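Local atomic coordinates of OBody AM3L15 (Pyrobaculum aerophilum, PDB entry 4GN5), a protein that probably serves as an engineered binding scaffold built on the OB-fold, presenting part of its small beta-barrel to a chain of another protein. Residues A[20-25]-A[77-82]; A[50-55]-A[96-101]. All blocks are in the same frame, centred on the assembly; numbering follows the deposited sequence. Where two conformers were deposited one is given.

Overall arrangement
Contacts 1 and 2 form neighbouring parts of one small OB-fold barrel, with centres about 8 Å apart, and both are largely buried. Contact 1 is regular antiparallel pairing, held by four backbone hydrogen bonds, though E20 and I81 at one end are exposed. Contact 2, between 50-55 and 96-101, has only two such bonds and relies more on apolar and aromatic packing; Y53, E55 and F97 also lie against a chain of another protein. Strand 75-83 connects the two, belonging to contact 1 and pairing in turn with strands 95-98 and 100-103. Here K79 forms a salt bridge with E100, so a partly exposed charge pair accompanies the backbone ladder, whereas E55 directs its charge toward the partner protein.

Contact 1: A[20-25]-A[77-82]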
loop_
_atom_site.group_PDB
_atom_site.type_symbol
_atom_site.label_atom_id
_atom_site.label_comp_id
_atom_site.label_asym_id
_atom_site.label_seq_id
_atom_site.Cartn_x
_atom_site.Cartn_y
_atom_site.Cartn_z
ATOM N N GLU A 20 -21.373 2.010 -8.657
ATOM C CA GLU A 20 -20.548 1.204 -9.518
ATOM C C GLU A 20 -20.165 2.014 -10.765
ATOM O O GLU A 20 -20.974 2.728 -11.336
ATOM C CB GLU A 20 -21.272 -0.084 -9.894
ATOM C CG GLU A 20 -20.370 -1.201 -10.301
ATOM C CD GLU A 20 -21.069 -2.394 -10.850
ATOM O OE1 GLU A 20 -21.875 -2.242 -11.771
ATOM O OE2 GLU A 20 -20.796 -3.498 -10.390
ATOM N N VAL A 21 -18.894 1.946 -11.125
ATOM C CA VAL A 21 -18.361 2.584 -12.329
ATOM C C VAL A 21 -17.559 1.570 -13.103
ATOM O O VAL A 21 -17.110 0.563 -12.546
ATOM C CB VAL A 21 -17.378 3.708 -11.968
ATOM C CG1 VAL A 21 -18.122 4.849 -11.285
ATOM C CG2 VAL A 21 -16.185 3.153 -11.056
ATOM N N VAL A 22 -17.355 1.831 -14.396
ATOM C CA VAL A 22 -16.404 1.048 -15.145
ATOM C C VAL A 22 -15.411 2.038 -15.731
ATOM O O VAL A 22 -15.817 2.970 -16.421
ATOM C CB VAL A 22 -17.065 0.161 -16.258
ATOM C CG1 VAL A 22 -15.992 -0.559 -17.092
ATOM C CG2 VAL A 22 -18.095 -0.849 -15.674
ATOM N N VAL A 23 -14.123 1.850 -15.424
ATOM C CA VAL A 23 -13.089 2.675 -16.023
ATOM C C VAL A 23 -12.278 1.838 -17.004
ATOM O O VAL A 23 -12.207 0.613 -16.884
ATOM C CB VAL A 23 -12.170 3.396 -14.974
ATOM C CG1 VAL A 23 -12.984 4.364 -14.146
ATOM C CG2 VAL A 23 -11.456 2.373 -14.058
ATOM N N ALA A 24 -11.699 2.524 -17.983
ATOM C CA ALA A 24 -10.933 1.916 -19.081
ATOM C C ALA A 24 -9.772 2.865 -19.439
ATOM O O ALA A 24 -9.986 4.042 -19.678
ATOM C CB ALA A 24 -11.841 1.681 -20.287
ATOM N N GLY A 25 -8.552 2.357 -19.504
ATOM C CA GLY A 25 -7.431 3.257 -19.795
ATOM C C GLY A 25 -6.197 2.400 -19.647
ATOM O O GLY A 25 -6.287 1.162 -19.770
ATOM N N VAL A 77 -9.816 -2.643 -18.355
ATOM C CA VAL A 77 -11.176 -2.222 -18.066
ATOM C C VAL A 77 -11.417 -2.775 -16.669
ATOM O O VAL A 77 -11.189 -3.986 -16.408
ATOM C CB VAL A 77 -12.161 -2.799 -19.069
ATOM C CG1 VAL A 77 -13.603 -2.551 -18.635
ATOM C CG2 VAL A 77 -11.929 -2.176 -20.456
ATOM N N ILE A 78 -11.841 -1.894 -15.766
ATOM C CA ILE A 78 -11.998 -2.273 -14.337
ATOM C C ILE A 78 -13.333 -1.799 -13.862
ATOM O O ILE A 78 -13.683 -0.614 -13.989
ATOM C CB ILE A 78 -10.927 -1.673 -13.420
ATOM C CG1 ILE A 78 -9.551 -2.280 -13.770
ATOM C CG2 ILE A 78 -11.285 -1.964 -11.899
ATOM C CD1 ILE A 78 -8.366 -1.773 -12.839
ATOM N N LYS A 79 -14.096 -2.736 -13.338
ATOM C CA LYS A 79 -15.399 -2.424 -12.771
ATOM C C LYS A 79 -15.283 -2.410 -11.260
ATOM O O LYS A 79 -14.691 -3.299 -10.701
ATOM C CB LYS A 79 -16.455 -3.449 -13.216
ATOM C CG LYS A 79 -17.852 -3.117 -12.788
ATOM C CD LYS A 79 -18.751 -4.296 -12.961
ATOM C CE LYS A 79 -19.186 -4.501 -14.373
ATOM N NZ LYS A 79 -20.028 -5.710 -14.550
ATOM N N GLY A 80 -15.859 -1.401 -10.633
ATOM C CA GLY A 80 -15.665 -1.286 -9.182
ATOM C C GLY A 80 -16.610 -0.311 -8.529
ATOM O O GLY A 80 -17.381 0.350 -9.223
ATOM N N ILE A 81 -16.582 -0.255 -7.202
ATOM C CA ILE A 81 -17.402 0.679 -6.432
ATOM C C ILE A 81 -16.609 1.870 -5.907
ATOM O O ILE A 81 -15.564 1.698 -5.366
ATOM C CB ILE A 81 -18.045 -0.008 -5.193
ATOM C CG1 ILE A 81 -18.900 -1.227 -5.558
ATOM C CG2 ILE A 81 -18.770 0.994 -4.386
ATOM C CD1 ILE A 81 -19.967 -0.954 -6.432
ATOM N N VAL A 82 -17.141 3.080 -6.038
ATOM C CA VAL A 82 -16.400 4.248 -5.552
ATOM C C VAL A 82 -16.520 4.369 -4.032
ATOM O O VAL A 82 -17.608 4.276 -3.479
ATOM C CB VAL A 82 -16.881 5.571 -6.253
ATOM C CG1 VAL A 82 -16.202 6.799 -5.693
ATOM C CG2 VAL A 82 -16.647 5.488 -7.813
#
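Segments 20-25 and 77-82 run antiparallel, and four backbone hydrogen bonds tie V21 to G80 and V23 to I78. They are short and nearly straight: V21 N to G80 O is 2.9 Å with 168° at the hydrogen, and I78 N to V23 O is 2.8 Å. On the face carrying E20, V22 and A24, K79 has CG anti to its backbone N (chi1 -174°), which lays its aliphatic stem obliquely across V22. CB and CG both rest on V22 CG2, the CG contact being 3.7 Å. CD then crosses obliquely by the carboxylate of E20, 3.4 Å from OE2, while CE returns to V22 CG2. A bend at chi3 (-79°) turns the tip so that NZ forms a salt bridge with E100; E20 OE2 remains 4.8 Å from K79 NZ, near enough perhaps to favour the charged form of both groups, though not in contact. An alanine at K79 removes the stem packed on V22 and the NZ that pairs with E100, and would probably loosen the packing on V22 CG2 and weaken the tie to strand 100-103. The pairing joins the first part of the long, bent first strand of the OB-fold to the fourth strand, with the corner at G25. V21, V23 and I78 point the other way, into the barrel, where V21 touches I96 and I78 touches P98 of strand 95-98. Opposite V21, G80 offers no side chain, and V82, two residues further along, brings its CG2 to 3.8 Å from V21 CG1, the two side chains crossing at about a right angle. Back on the face of K79, V22 CG1, anti to its backbone N, presses on V77 CG1 at 3.5 Å, tighter than usual van der Waals contact, and A24 CB touches V77 CG2.

Contact 2: A[50-55]-A[96-101]; sequences VPVYLE and IFPSEI
The closing seam of an OB-fold barrel, where the third and fifth strands meet, is represented here by segments 50-55 and 96-101. I96 bonds to both neighbours of V52, as in a parallel bridge: its N donates to P51 O at 3.0 Å, and its O accepts from Y53 N at 2.8 Å, the latter bent to 141° at the hydrogen. The ladder goes no further. P98 has no N-H to give, and its CD sits 3.1 Å from Y53 O, a buried carbonyl with no hydrogen-bonding partner in the model. Beyond it, the chain turns a corner at S99, which forms with E100 a classic beta bulge facing K79. F97 swings its ring back over segment 50-55: Y53 CB lies above one face, 4.1 Å from the centroid, a CH-pi contact. E55 approaches the ring edge near its plane, OE1 being 3.1 Å from F97 CE1 and the carboxylate turned 30° from the ring; that same OE1 forms salt bridges with K58 and with a basic side chain of the chain of another protein. On the barrel's inside, V52 CG1 crosses obliquely to P98 CG at 3.7 Å. V50 CG2 meets I96 CD1, and toward helix 61-67 L54 CD2 and I101 CD1 meet tip to tip at 4.2 Å.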
loop_
_atom_site.group_PDB
_atom_site.type_symbol
_atom_site.label_atom_id
_atom_site.label_comp_id
_atom_site.label_asym_id
_atom_site.label_seq_id
_atom_site.Cartn_x
_atom_site.Cartn_y
_atom_site.Cartn_z
ATOM N N VAL A 50 -6.512 7.336 -11.325
ATOM C CA VAL A 50 -7.460 7.009 -10.253
ATOM C C VAL A 50 -7.034 5.698 -9.586
ATOM O O VAL A 50 -6.743 4.703 -10.275
ATOM C CB VAL A 50 -8.876 6.955 -10.797
ATOM C CG1 VAL A 50 -9.039 5.827 -11.807
ATOM C CG2 VAL A 50 -9.863 6.825 -9.664
ATOM N N PRO A 51 -7.010 5.668 -8.242
ATOM C CA PRO A 51 -6.432 4.471 -7.630
ATOM C C PRO A 51 -7.461 3.397 -7.347
ATOM O O PRO A 51 -8.537 3.681 -6.785
ATOM C CB PRO A 51 -5.823 4.999 -6.344
ATOM C CG PRO A 51 -6.810 6.187 -5.912
ATOM C CD PRO A 51 -7.130 6.804 -7.300
ATOM N N VAL A 52 -7.135 2.179 -7.743
ATOM C CA VAL A 52 -8.027 1.043 -7.605
ATOM C C VAL A 52 -7.357 0.227 -6.500
ATOM O O VAL A 52 -6.246 -0.297 -6.709
ATOM C CB VAL A 52 -8.044 0.230 -8.913
ATOM C CG1 VAL A 52 -8.782 -1.124 -8.786
ATOM C CG2 VAL A 52 -8.601 1.039 -10.090
ATOM N N TYR A 53 -8.004 0.146 -5.335
ATOM C CA TYR A 53 -7.459 -0.589 -4.183
ATOM C C TYR A 53 -7.917 -2.042 -4.094
ATOM O O TYR A 53 -9.102 -2.299 -4.061
ATOM C CB TYR A 53 -7.868 0.090 -2.860
ATOM C CG TYR A 53 -7.045 1.331 -2.509
ATOM C CD1 TYR A 53 -7.195 2.534 -3.219
ATOM C CD2 TYR A 53 -6.164 1.310 -1.396
ATOM C CE1 TYR A 53 -6.424 3.698 -2.850
ATOM C CE2 TYR A 53 -5.422 2.474 -1.029
ATOM C CZ TYR A 53 -5.580 3.639 -1.760
ATOM O OH TYR A 53 -4.833 4.734 -1.393
ATOM N N LEU A 54 -6.985 -2.967 -4.041
ATOM C CA LEU A 54 -7.261 -4.355 -3.684
ATOM C C LEU A 54 -6.759 -4.570 -2.232
ATOM O O LEU A 54 -5.567 -4.471 -2.006
ATOM C CB LEU A 54 -6.473 -5.265 -4.642
ATOM C CG LEU A 54 -7.009 -5.216 -6.062
ATOM C CD1 LEU A 54 -6.556 -4.010 -6.915
ATOM C CD2 LEU A 54 -6.674 -6.492 -6.703
ATOM N N GLU A 55 -7.630 -4.963 -1.329
ATOM C CA GLU A 55 -7.243 -5.068 0.077
ATOM C C GLU A 55 -7.674 -6.404 0.571
ATOM O O GLU A 55 -8.855 -6.750 0.446
ATOM C CB GLU A 55 -7.955 -3.994 0.897
ATOM C CG GLU A 55 -7.349 -2.674 0.723
ATOM C CD GLU A 55 -7.832 -1.708 1.767
ATOM O OE1 GLU A 55 -8.780 -0.982 1.518
ATOM O OE2 GLU A 55 -7.269 -1.662 2.859
ATOM N N ILE A 96 -11.327 3.211 -5.704
ATOM C CA ILE A 96 -12.219 2.282 -6.397
ATOM C C ILE A 96 -11.879 0.903 -5.845
ATOM O O ILE A 96 -10.705 0.483 -5.878
ATOM C CB ILE A 96 -12.084 2.324 -7.967
ATOM C CG1 ILE A 96 -12.624 3.658 -8.531
ATOM C CG2 ILE A 96 -12.829 1.117 -8.568
ATOM C CD1 ILE A 96 -12.280 3.993 -9.989
ATOM N N PHE A 97 -12.895 0.236 -5.303
ATOM C CA PHE A 97 -12.791 -1.165 -4.946
ATOM C C PHE A 97 -13.355 -2.071 -6.048
ATOM O O PHE A 97 -14.577 -2.098 -6.289
ATOM C CB PHE A 97 -13.394 -1.429 -3.521
ATOM C CG PHE A 97 -12.554 -0.868 -2.419
ATOM C CD1 PHE A 97 -11.544 -1.642 -1.823
ATOM C CD2 PHE A 97 -12.696 0.447 -2.005
ATOM C CE1 PHE A 97 -10.752 -1.150 -0.852
ATOM C CE2 PHE A 97 -11.890 0.968 -1.002
ATOM C CZ PHE A 97 -10.913 0.177 -0.403
ATOM N N PRO A 98 -12.455 -2.809 -6.749
ATOM C CA PRO A 98 -12.858 -3.524 -7.935
ATOM C C PRO A 98 -13.635 -4.817 -7.663
ATOM O O PRO A 98 -13.386 -5.524 -6.675
ATOM C CB PRO A 98 -11.525 -3.868 -8.602
ATOM C CG PRO A 98 -10.597 -4.089 -7.455
ATOM C CD PRO A 98 -11.034 -3.046 -6.420
ATOM N N SER A 99 -14.529 -5.122 -8.590
ATOM C CA SER A 99 -15.093 -6.449 -8.680
ATOM C C SER A 99 -14.634 -7.174 -9.951
ATOM O O SER A 99 -14.626 -8.418 -9.994
ATOM C CB SER A 99 -16.599 -6.365 -8.634
ATOM O OG SER A 99 -17.066 -5.752 -9.799
ATOM N N GLU A 100 -14.269 -6.431 -10.991
ATOM C CA GLU A 100 -13.711 -7.073 -12.193
ATOM C C GLU A 100 -12.487 -6.317 -12.688
ATOM O O GLU A 100 -12.490 -5.087 -12.724
ATOM C CB GLU A 100 -14.718 -7.164 -13.317
ATOM C CG GLU A 100 -16.051 -7.740 -12.934
ATOM C CD GLU A 100 -17.120 -7.519 -14.001
ATOM O OE1 GLU A 100 -16.793 -7.146 -15.154
ATOM O OE2 GLU A 100 -18.311 -7.738 -13.681
ATOM N N ILE A 101 -11.421 -7.044 -13.004
ATOM C CA ILE A 101 -10.312 -6.418 -13.717
ATOM C C ILE A 101 -10.061 -7.189 -14.997
ATOM O O ILE A 101 -9.704 -8.361 -14.936
ATOM C CB ILE A 101 -9.027 -6.388 -12.869
ATOM C CG1 ILE A 101 -9.259 -5.609 -11.562
ATOM C CG2 ILE A 101 -7.836 -5.850 -13.727
ATOM C CD1 ILE A 101 -8.051 -5.649 -10.530
#